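PDB 5FJZ: coatomer subunit delta from Saccharomyces cerevisiae, which binds the tethering protein Dsl1 through the mu-homology domain described here and, within coatomer, is probably needed for returning dilysine-tagged proteins from Golgi to endoplasmic reticulum. Local coordinates for residues A25-S28 / T32-S35; K111-P114 / D118-I121; I142-V147 / V155-P160; E165-N170 / A179-M184. All coordinates share one frame; numbering follows the deposited sequence.

Contact 1: A25-S28 / T32-S35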
loop_
_atom_site.group_PDB
_atom_site.type_symbol
_atom_site.label_atom_id
_atom_site.label_comp_id
_atom_site.label_asym_id
_atom_site.label_seq_id
_atom_site.Cartn_x
_atom_site.Cartn_y
_atom_site.Cartn_z
ATOM N N ALA A 25 -11.429 16.100 2.406
ATOM C CA ALA A 25 -12.145 16.909 3.374
ATOM C C ALA A 25 -12.902 15.986 4.333
ATOM O O ALA A 25 -13.479 14.940 3.904
ATOM C CB ALA A 25 -13.082 17.861 2.649
ATOM N N GLU A 26 -12.965 16.335 5.604
ATOM C CA GLU A 26 -13.746 15.602 6.603
ATOM C C GLU A 26 -14.675 16.511 7.435
ATOM O O GLU A 26 -14.276 17.642 7.837
ATOM C CB GLU A 26 -12.795 14.855 7.555
ATOM C CG GLU A 26 -13.489 14.032 8.667
ATOM C CD GLU A 26 -12.580 13.060 9.427
ATOM O OE1 GLU A 26 -11.497 12.715 8.872
ATOM O OE2 GLU A 26 -12.955 12.647 10.551
ATOM N N PHE A 27 -15.860 16.024 7.662
ATOM C CA PHE A 27 -16.977 16.807 8.340
ATOM C C PHE A 27 -17.507 15.993 9.473
ATOM O O PHE A 27 -17.472 14.765 9.444
ATOM C CB PHE A 27 -18.148 17.127 7.379
ATOM C CG PHE A 27 -17.761 17.829 6.163
ATOM C CD1 PHE A 27 -17.225 17.136 5.093
ATOM C CD2 PHE A 27 -17.887 19.201 6.046
ATOM C CE1 PHE A 27 -16.856 17.775 3.943
ATOM C CE2 PHE A 27 -17.520 19.842 4.899
ATOM C CZ PHE A 27 -16.967 19.162 3.845
ATOM N N SER A 28 -17.855 16.644 10.611
ATOM C CA SER A 28 -18.653 16.018 11.565
ATOM C C SER A 28 -20.073 15.793 11.002
ATOM O O SER A 28 -20.474 16.386 10.009
ATOM C CB SER A 28 -18.722 16.853 12.832
ATOM O OG SER A 28 -17.478 16.796 13.517
ATOM N N THR A 32 -19.857 20.353 10.751
ATOM C CA THR A 32 -18.676 21.142 11.159
ATOM C C THR A 32 -17.446 20.607 10.432
ATOM O O THR A 32 -17.201 19.395 10.500
ATOM C CB THR A 32 -18.398 20.990 12.661
ATOM O OG1 THR A 32 -19.559 21.414 13.382
ATOM C CG2 THR A 32 -17.215 21.856 13.089
ATOM N N ILE A 33 -16.686 21.476 9.806
ATOM C CA ILE A 33 -15.455 21.089 9.075
ATOM C C ILE A 33 -14.393 20.672 10.071
ATOM O O ILE A 33 -14.013 21.429 10.977
ATOM C CB ILE A 33 -15.026 22.179 8.137
ATOM C CG1 ILE A 33 -16.149 22.534 7.136
ATOM C CG2 ILE A 33 -13.785 21.761 7.376
ATOM C CD1 ILE A 33 -15.977 23.867 6.459
ATOM N N HIS A 34 -13.892 19.446 9.954
ATOM C CA HIS A 34 -12.680 19.008 10.664
ATOM C C HIS A 34 -11.344 19.284 10.041
ATOM O O HIS A 34 -10.448 19.731 10.721
ATOM C CB HIS A 34 -12.849 17.478 10.900
ATOM C CG HIS A 34 -11.668 16.827 11.520
ATOM N ND1 HIS A 34 -10.701 16.188 10.755
ATOM C CD2 HIS A 34 -11.266 16.748 12.802
ATOM C CE1 HIS A 34 -9.741 15.799 11.553
ATOM N NE2 HIS A 34 -10.067 16.106 12.803
ATOM N N SER A 35 -11.233 19.151 8.697
ATOM C CA SER A 35 -9.969 19.238 8.030
ATOM C C SER A 35 -10.168 19.126 6.603
ATOM O O SER A 35 -11.256 18.702 6.135
ATOM C CB SER A 35 -9.024 18.088 8.422
ATOM O OG SER A 35 -9.673 16.835 8.175
HETATM O O HOH W 1 -15.569 18.299 12.957
#
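Glu-26 is held to the opposite strand through both of its backbone polar atoms. Its N gives a nearly straight hydrogen bond to O of Ser-35 (3.0 Å, 168° at the hydrogen), and its O accepts the N of His-34 at 2.8 Å. Two residues on, Ser-28 N reaches O of Thr-32, also at 2.8 Å and in the carbonyl plane. Ser-28 OG is hydrogen-bonded to OE1 of Gln-70 of a second copy of the protein. With chi1 at -180°, the Glu-26 side chain sets off opposite the backbone N and runs alongside His-34, OE2 over one face of the imidazole and the two planes 32° apart. OE1 stays 4.0 Å from ND1 of His-34; ND1 instead pairs with OG of Ser-35 at 2.9 Å, either being a possible donor. The carboxylate is satisfied by that second subunit: OE1 forms a salt bridge with its Arg-110 and OE2 accepts a hydrogen bond from NE2 of its Gln-70, while His-34 NE2 is hydrogen-bonded to its Arg-110 O. With an alanine here, the neighbouring arginine is likely to be left without its carboxylate and His-34 without the group lying over its ring. The other face of the hairpin is apolar, as suits its inward side: CE2 of Phe-27 lies 3.8 Å from CG1 of Ile-33. With His-34 and Ser-35 both set against Glu-26, the pairing is a classic beta bulge near the turn of an antiparallel beta hairpin.

Contact 2: K111-P114 / D118-I121; sequences KVAP and DSLI
Ala-113 and Leu-120 bring their CA atoms to 7.0 Å where the end of strand 104-113 faces the chain folding back beside it. That returning chain is a type I beta turn from Asp-118 to Ile-121, closed by the bond from Ile-121 N to Asp-118 O at 3.1 Å, and it lies in the loop that leads on to strand 123-131 of the mu-homology domain. No hydrogen bond crosses the contact; one leucine carries nearly all of it. Leu-120 lays its CD2 methyl against the strand, 3.6 Å from CB of Ala-113. The small methyl of alanine suits this place, since it lets the leucine come down close to the backbone. Ile-23 of strand 15-27 packs on the same leucine, and between it and the methyl of Ala-113 a branched apolar residue is well placed. The extended Lys-111 side chain touches through its aliphatic CG, 4.2 Å from Leu-120 CD2, while NZ goes off to a weak hydrogen bond with Ser-68. Ser-119, at the exposed margin, turns OG to Asp-117. CD2 of Leu-120 also comes to 3.5 Å from O of Lys-111, although a nearly eclipsed chi2 (8°) makes the position of that methyl less certain.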
loop_
_atom_site.group_PDB
_atom_site.type_symbol
_atom_site.label_atom_id
_atom_site.label_comp_id
_atom_site.label_asym_id
_atom_site.label_seq_id
_atom_site.Cartn_x
_atom_site.Cartn_y
_atom_site.Cartn_z
ATOM N N LYS A 111 -1.820 21.872 0.115
ATOM C CA LYS A 111 -2.208 22.833 1.139
ATOM C C LYS A 111 -3.222 22.202 2.005
ATOM O O LYS A 111 -4.059 21.388 1.540
ATOM C CB LYS A 111 -2.746 24.125 0.496
ATOM C CG LYS A 111 -3.126 25.077 1.579
ATOM C CD LYS A 111 -3.175 26.506 1.109
ATOM C CE LYS A 111 -3.693 27.404 2.206
ATOM N NZ LYS A 111 -3.893 28.704 1.583
ATOM N N VAL A 112 -3.140 22.538 3.291
ATOM C CA VAL A 112 -4.005 22.023 4.291
ATOM C C VAL A 112 -4.848 23.130 4.916
ATOM O O VAL A 112 -4.433 24.295 5.025
ATOM C CB VAL A 112 -3.329 21.208 5.408
ATOM C CG1 VAL A 112 -2.478 20.054 4.873
ATOM C CG2 VAL A 112 -2.649 22.068 6.447
ATOM N N ALA A 113 -5.970 22.729 5.461
ATOM C CA ALA A 113 -6.763 23.691 6.242
ATOM C C ALA A 113 -7.389 22.976 7.402
ATOM O O ALA A 113 -7.648 21.720 7.376
ATOM C CB ALA A 113 -7.770 24.407 5.344
ATOM N N PRO A 114 -7.520 23.677 8.547
ATOM C CA PRO A 114 -7.942 23.070 9.801
ATOM C C PRO A 114 -9.498 23.087 10.045
ATOM O O PRO A 114 -10.254 23.351 9.123
ATOM C CB PRO A 114 -7.190 23.951 10.826
ATOM C CG PRO A 114 -7.346 25.295 10.210
ATOM C CD PRO A 114 -7.155 25.123 8.762
ATOM N N ASP A 118 -13.218 26.713 5.431
ATOM C CA ASP A 118 -13.805 26.223 4.191
ATOM C C ASP A 118 -13.075 26.653 2.950
ATOM O O ASP A 118 -13.572 26.422 1.817
ATOM C CB ASP A 118 -15.321 26.568 4.083
ATOM C CG ASP A 118 -15.592 28.083 4.102
ATOM O OD1 ASP A 118 -14.695 28.848 3.717
ATOM O OD2 ASP A 118 -16.694 28.481 4.551
ATOM N N SER A 119 -11.897 27.249 3.099
ATOM C CA SER A 119 -11.243 27.832 1.949
ATOM C C SER A 119 -10.865 26.863 0.854
ATOM O O SER A 119 -10.830 27.237 -0.361
ATOM C CB SER A 119 -10.027 28.703 2.367
ATOM O OG SER A 119 -9.083 27.910 3.039
ATOM N N LEU A 120 -10.658 25.594 1.215
ATOM C CA LEU A 120 -10.290 24.597 0.223
ATOM C C LEU A 120 -11.431 23.690 -0.229
ATOM O O LEU A 120 -11.167 22.759 -1.000
ATOM C CB LEU A 120 -9.231 23.651 0.833
ATOM C CG LEU A 120 -7.733 23.998 0.832
ATOM C CD1 LEU A 120 -7.275 25.360 0.385
ATOM C CD2 LEU A 120 -6.897 23.366 1.962
ATOM N N ILE A 121 -12.638 23.870 0.330
ATOM C CA ILE A 121 -13.753 22.912 0.138
ATOM C C ILE A 121 -14.670 23.352 -1.014
ATOM O O ILE A 121 -15.210 24.466 -0.960
ATOM C CB ILE A 121 -14.417 22.736 1.506
ATOM C CG1 ILE A 121 -13.383 21.910 2.368
ATOM C CG2 ILE A 121 -15.782 22.094 1.410
ATOM C CD1 ILE A 121 -13.746 21.682 3.819
#

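Contact 3: I142-V147 / V155-P160; sequences IEYESV and VIFTIP
Phe-157 lays its ring under Ile-142 and Tyr-144, two residues that meet it from the same side of its plane. The isoleucine fits against the CD2-CE2 side: CD1 of Ile-142 comes to 3.9 Å from CD2 of Phe-157, and its other branch, CG2, reaches CE2 of the ring at 4.0 Å. A beta-branched residue fits here because both its arms can approach the ring obliquely together. The two side chains run antiparallel alongside one another, their CA atoms 9.0 Å apart. At the far end of the ring, CZ of Phe-157 meets CD2 of Tyr-144 at 4.0 Å, the tyrosine lying roughly perpendicular to the phenylalanine; a chi1 of 52° in Tyr-144 brings CD2 to that carbon. This is the interior of a beta sandwich in the mu-homology domain: strand 137-146 belongs to a four-stranded antiparallel sheet, strand 155-159 to the large mixed one, and their axes pass 11.0 Å apart, too far for backbone bonding. Ile-194 and Val-222 press on the phenylalanine from the strands flanking its own, and Leu-205 from the facing sheet. An alanine in place of Phe-157 is likely to open a gap between the sheets, with the inner flanks of Ile-142 and Tyr-144 left without a partner. Farther along, Ile-159 swings its end inward, bringing CD1 to 4.5 Å from CD1 of Ile-142, a looser touch beside Phe-207.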
loop_
_atom_site.group_PDB
_atom_site.type_symbol
_atom_site.label_atom_id
_atom_site.label_comp_id
_atom_site.label_asym_id
_atom_site.label_seq_id
_atom_site.Cartn_x
_atom_site.Cartn_y
_atom_site.Cartn_z
ATOM N N ILE A 142 -28.899 14.095 3.501
ATOM C CA ILE A 142 -27.605 14.668 3.245
ATOM C C ILE A 142 -27.835 15.992 2.567
ATOM O O ILE A 142 -28.314 16.082 1.409
ATOM C CB ILE A 142 -26.717 13.760 2.305
ATOM C CG1 ILE A 142 -26.570 12.385 2.900
ATOM C CG2 ILE A 142 -25.326 14.436 2.192
ATOM C CD1 ILE A 142 -25.905 11.332 1.979
ATOM N N GLU A 143 -27.334 17.028 3.207
ATOM C CA GLU A 143 -27.372 18.352 2.629
ATOM C C GLU A 143 -26.039 18.801 2.183
ATOM O O GLU A 143 -25.074 18.617 2.831
ATOM C CB GLU A 143 -27.866 19.362 3.674
ATOM C CG GLU A 143 -29.368 19.217 3.807
ATOM C CD GLU A 143 -29.947 20.064 4.890
ATOM O OE1 GLU A 143 -29.208 20.383 5.867
ATOM O OE2 GLU A 143 -31.148 20.406 4.726
ATOM N N TYR A 144 -26.022 19.332 1.002
ATOM C CA TYR A 144 -24.808 19.765 0.342
ATOM C C TYR A 144 -24.946 21.186 -0.197
ATOM O O TYR A 144 -26.048 21.644 -0.571
ATOM C CB TYR A 144 -24.471 18.796 -0.768
ATOM C CG TYR A 144 -25.580 18.489 -1.770
ATOM C CD1 TYR A 144 -25.827 19.319 -2.858
ATOM C CD2 TYR A 144 -26.312 17.330 -1.660
ATOM C CE1 TYR A 144 -26.874 19.057 -3.750
ATOM C CE2 TYR A 144 -27.307 17.023 -2.573
ATOM C CZ TYR A 144 -27.611 17.899 -3.590
ATOM O OH TYR A 144 -28.639 17.590 -4.499
ATOM N N GLU A 145 -23.820 21.902 -0.253
ATOM C CA GLU A 145 -23.733 23.184 -0.872
ATOM C C GLU A 145 -22.428 23.299 -1.654
ATOM O O GLU A 145 -21.346 23.059 -1.095
ATOM C CB GLU A 145 -23.787 24.327 0.163
ATOM C CG GLU A 145 -23.741 25.667 -0.555
ATOM C CD GLU A 145 -24.272 26.835 0.227
ATOM O OE1 GLU A 145 -24.010 26.894 1.447
ATOM O OE2 GLU A 145 -24.949 27.693 -0.420
ATOM N N SER A 146 -22.547 23.579 -2.936
ATOM C CA SER A 146 -21.439 23.805 -3.830
ATOM C C SER A 146 -21.034 25.243 -3.835
ATOM O O SER A 146 -21.892 26.131 -3.926
ATOM C CB SER A 146 -21.817 23.433 -5.232
ATOM O OG SER A 146 -20.770 23.733 -6.176
ATOM N N VAL A 147 -19.733 25.486 -3.792
ATOM C CA VAL A 147 -19.201 26.805 -4.116
ATOM C C VAL A 147 -18.484 26.872 -5.476
ATOM O O VAL A 147 -17.833 27.819 -5.813
ATOM C CB VAL A 147 -18.328 27.328 -2.960
ATOM C CG1 VAL A 147 -19.117 27.331 -1.649
ATOM C CG2 VAL A 147 -17.050 26.545 -2.822
ATOM N N VAL A 155 -22.484 12.848 -9.120
ATOM C CA VAL A 155 -21.931 12.804 -7.754
ATOM C C VAL A 155 -22.511 11.603 -6.977
ATOM O O VAL A 155 -23.705 11.336 -7.012
ATOM C CB VAL A 155 -22.290 14.078 -7.044
ATOM C CG1 VAL A 155 -21.751 14.151 -5.612
ATOM C CG2 VAL A 155 -21.826 15.273 -7.863
ATOM N N ILE A 156 -21.645 10.852 -6.346
ATOM C CA ILE A 156 -21.976 9.598 -5.725
ATOM C C ILE A 156 -21.771 9.658 -4.226
ATOM O O ILE A 156 -20.685 10.022 -3.706
ATOM C CB ILE A 156 -21.203 8.445 -6.366
ATOM C CG1 ILE A 156 -21.633 8.374 -7.842
ATOM C CG2 ILE A 156 -21.590 7.142 -5.695
ATOM C CD1 ILE A 156 -20.896 7.339 -8.650
ATOM N N PHE A 157 -22.843 9.359 -3.504
ATOM C CA PHE A 157 -22.777 9.200 -2.038
ATOM C C PHE A 157 -22.800 7.736 -1.622
ATOM O O PHE A 157 -23.648 6.958 -2.129
ATOM C CB PHE A 157 -23.982 9.943 -1.401
ATOM C CG PHE A 157 -24.043 11.392 -1.769
ATOM C CD1 PHE A 157 -24.659 11.774 -2.985
ATOM C CD2 PHE A 157 -23.571 12.345 -0.930
ATOM C CE1 PHE A 157 -24.673 13.114 -3.366
ATOM C CE2 PHE A 157 -23.574 13.678 -1.276
ATOM C CZ PHE A 157 -24.171 14.057 -2.486
ATOM N N THR A 158 -21.880 7.347 -0.770
ATOM C CA THR A 158 -21.749 5.933 -0.348
ATOM C C THR A 158 -21.968 5.839 1.155
ATOM O O THR A 158 -21.381 6.543 1.936
ATOM C CB THR A 158 -20.404 5.283 -0.803
ATOM O OG1 THR A 158 -20.427 5.383 -2.217
ATOM C CG2 THR A 158 -20.340 3.827 -0.346
ATOM N N ILE A 159 -22.856 4.938 1.535
ATOM C CA ILE A 159 -23.188 4.615 2.864
ATOM C C ILE A 159 -22.667 3.221 3.127
ATOM O O ILE A 159 -23.008 2.282 2.382
ATOM C CB ILE A 159 -24.762 4.597 3.111
ATOM C CG1 ILE A 159 -25.399 5.824 2.514
ATOM C CG2 ILE A 159 -25.014 4.484 4.604
ATOM C CD1 ILE A 159 -24.845 7.140 3.046
ATOM N N PRO A 160 -21.877 3.021 4.221
ATOM C CA PRO A 160 -21.178 1.716 4.506
ATOM C C PRO A 160 -22.011 0.579 5.155
ATOM O O PRO A 160 -21.584 -0.060 6.128
ATOM C CB PRO A 160 -20.062 2.121 5.395
ATOM C CG PRO A 160 -20.636 3.282 6.145
ATOM C CD PRO A 160 -21.437 4.057 5.135
#

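Contact 4: E165-N170 / A179-M184; sequences EPVDIN and AEVVNM
Ile-169 and Ala-179 make the closer of two apolar touches, with CG2 of the isoleucine 3.9 Å from CB of the alanine. In Ile-169 a chi1 of -56° puts CG1 beside the backbone N and so leaves CG2 anti to it, which turns this methyl toward the opposite segment, while CG1 approaches O of Ala-179 at 3.9 Å. A single methyl on the alanine is enough, since the isoleucine does the reaching. Farther along, CB of Val-167 faces CG1 of Val-181 at 4.1 Å. The torsion of Val-181 is nearly eclipsed (chi1 -4°), so its branches may be strained or less firmly placed. Strands 168-169 and 180-182 are the outermost of their sheets within this chain, one of the four-stranded antiparallel sheet and the other of the large mixed sheet, so these touches bridge the margin of a beta sandwich. No hydrogen bond joins the two segments; their polar groups pair with other residues. Backbone bonds tie Asp-168 to Thr-208 and Glu-180 to Lys-193, and OE2 of Glu-180 forms a salt bridge with NZ of that lysine. A third copy of the protein meets the same margin, its Asn-100 OD1 bonded to N of Val-167 and its Asp-101 O to ND2 of Asn-183.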
loop_
_atom_site.group_PDB
_atom_site.type_symbol
_atom_site.label_atom_id
_atom_site.label_comp_id
_atom_site.label_asym_id
_atom_site.label_seq_id
_atom_site.Cartn_x
_atom_site.Cartn_y
_atom_site.Cartn_z
ATOM N N GLU A 165 -33.144 -4.929 2.615
ATOM C CA GLU A 165 -34.233 -4.249 1.852
ATOM C C GLU A 165 -33.674 -3.209 0.886
ATOM O O GLU A 165 -32.687 -2.584 1.207
ATOM C CB GLU A 165 -35.154 -3.583 2.880
ATOM C CG GLU A 165 -36.442 -2.956 2.368
ATOM C CD GLU A 165 -37.469 -3.973 1.913
ATOM O OE1 GLU A 165 -37.345 -5.186 2.224
ATOM O OE2 GLU A 165 -38.448 -3.541 1.249
ATOM N N PRO A 166 -34.339 -2.970 -0.252
ATOM C CA PRO A 166 -33.976 -1.846 -1.131
ATOM C C PRO A 166 -33.998 -0.470 -0.470
ATOM O O PRO A 166 -34.884 -0.179 0.330
ATOM C CB PRO A 166 -35.030 -1.834 -2.220
ATOM C CG PRO A 166 -35.875 -3.063 -2.055
ATOM C CD PRO A 166 -35.422 -3.800 -0.821
ATOM N N VAL A 167 -33.056 0.389 -0.857
ATOM C CA VAL A 167 -33.104 1.809 -0.473
ATOM C C VAL A 167 -34.285 2.498 -1.136
ATOM O O VAL A 167 -34.499 2.322 -2.300
ATOM C CB VAL A 167 -31.868 2.519 -1.100
ATOM C CG1 VAL A 167 -31.980 4.016 -0.929
ATOM C CG2 VAL A 167 -30.585 1.996 -0.536
ATOM N N ASP A 168 -34.972 3.374 -0.400
ATOM C CA ASP A 168 -36.100 4.147 -0.850
ATOM C C ASP A 168 -35.694 5.591 -0.864
ATOM O O ASP A 168 -35.360 6.159 0.183
ATOM C CB ASP A 168 -37.255 3.893 0.158
ATOM C CG ASP A 168 -38.554 4.547 -0.206
ATOM O OD1 ASP A 168 -38.699 5.163 -1.281
ATOM O OD2 ASP A 168 -39.452 4.483 0.659
ATOM N N ILE A 169 -35.548 6.100 -2.060
ATOM C CA ILE A 169 -35.197 7.509 -2.351
ATOM C C ILE A 169 -36.405 8.368 -2.032
ATOM O O ILE A 169 -37.504 8.103 -2.538
ATOM C CB ILE A 169 -34.852 7.718 -3.840
ATOM C CG1 ILE A 169 -33.738 6.826 -4.346
ATOM C CG2 ILE A 169 -34.528 9.193 -4.152
ATOM C CD1 ILE A 169 -32.518 6.850 -3.461
ATOM N N ASN A 170 -36.258 9.328 -1.134
ATOM C CA ASN A 170 -37.373 10.194 -0.739
ATOM C C ASN A 170 -37.350 11.441 -1.597
ATOM O O ASN A 170 -36.705 12.458 -1.316
ATOM C CB ASN A 170 -37.297 10.377 0.795
ATOM C CG ASN A 170 -37.458 9.027 1.532
ATOM O OD1 ASN A 170 -38.108 8.101 1.031
ATOM N ND2 ASN A 170 -36.858 8.905 2.716
ATOM N N ALA A 179 -32.329 10.714 -8.477
ATOM C CA ALA A 179 -31.275 10.028 -7.687
ATOM C C ALA A 179 -31.526 8.557 -7.825
ATOM O O ALA A 179 -32.686 8.166 -7.879
ATOM C CB ALA A 179 -31.417 10.389 -6.206
ATOM N N GLU A 180 -30.475 7.747 -7.839
ATOM C CA GLU A 180 -30.666 6.319 -7.983
ATOM C C GLU A 180 -29.478 5.557 -7.391
ATOM O O GLU A 180 -28.379 6.041 -7.440
ATOM C CB GLU A 180 -30.843 5.925 -9.478
ATOM C CG GLU A 180 -29.594 6.114 -10.300
ATOM C CD GLU A 180 -29.800 6.054 -11.817
ATOM O OE1 GLU A 180 -30.764 5.435 -12.275
ATOM O OE2 GLU A 180 -28.944 6.599 -12.555
ATOM N N VAL A 181 -29.742 4.349 -6.905
ATOM C CA VAL A 181 -28.659 3.504 -6.488
ATOM C C VAL A 181 -27.860 3.110 -7.714
ATOM O O VAL A 181 -28.431 2.868 -8.811
ATOM C CB VAL A 181 -29.017 2.424 -5.451
ATOM C CG1 VAL A 181 -30.439 2.484 -4.956
ATOM C CG2 VAL A 181 -28.473 1.061 -5.771
ATOM N N VAL A 182 -26.553 3.032 -7.531
ATOM C CA VAL A 182 -25.609 2.654 -8.571
ATOM C C VAL A 182 -24.548 1.736 -8.001
ATOM O O VAL A 182 -24.281 1.723 -6.803
ATOM C CB VAL A 182 -24.887 3.876 -9.244
ATOM C CG1 VAL A 182 -25.880 4.712 -10.051
ATOM C CG2 VAL A 182 -24.153 4.644 -8.244
ATOM N N ASN A 183 -23.955 0.934 -8.895
ATOM C CA ASN A 183 -22.867 0.150 -8.486
ATOM C C ASN A 183 -21.619 1.075 -8.562
ATOM O O ASN A 183 -21.365 1.654 -9.566
ATOM C CB ASN A 183 -22.692 -1.047 -9.390
ATOM C CG ASN A 183 -21.436 -1.831 -9.051
ATOM O OD1 ASN A 183 -20.499 -1.873 -9.863
ATOM N ND2 ASN A 183 -21.481 -2.602 -7.968
ATOM N N MET A 184 -20.834 1.075 -7.525
ATOM C CA MET A 184 -19.670 1.895 -7.439
ATOM C C MET A 184 -18.735 1.110 -6.542
ATOM O O MET A 184 -18.780 1.180 -5.316
ATOM C CB MET A 184 -20.108 3.232 -6.880
ATOM C CG MET A 184 -19.191 3.904 -5.911
ATOM S SD MET A 184 -17.883 4.633 -6.864
ATOM C CE MET A 184 -17.506 5.948 -5.743
#

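In the fold
The contacts follow one another along the chain, all within the mu-homology domain. Contacts 1 and 2 have centres about 10 Å apart and touch: Ile-121 packs on Phe-27 and Ile-33, joining hairpin to loop. Strands 33-46 and 104-113 are neighbours in the mixed sheet, which every contact reaches. Contact 3, about 18 Å from contact 2 between centres, touches it through Val-147 and Ile-121. Contact 4, centred about 14 Å from contact 3, sets Met-184 against Ile-156; both span the two sheets, one in the interior and the other at the margin. Contacts 1 and 2 meet a second subunit, contact 4 a third. Contacts 1 to 3 lie in the region that interacts with Dsl1; contact 4 lies beyond it.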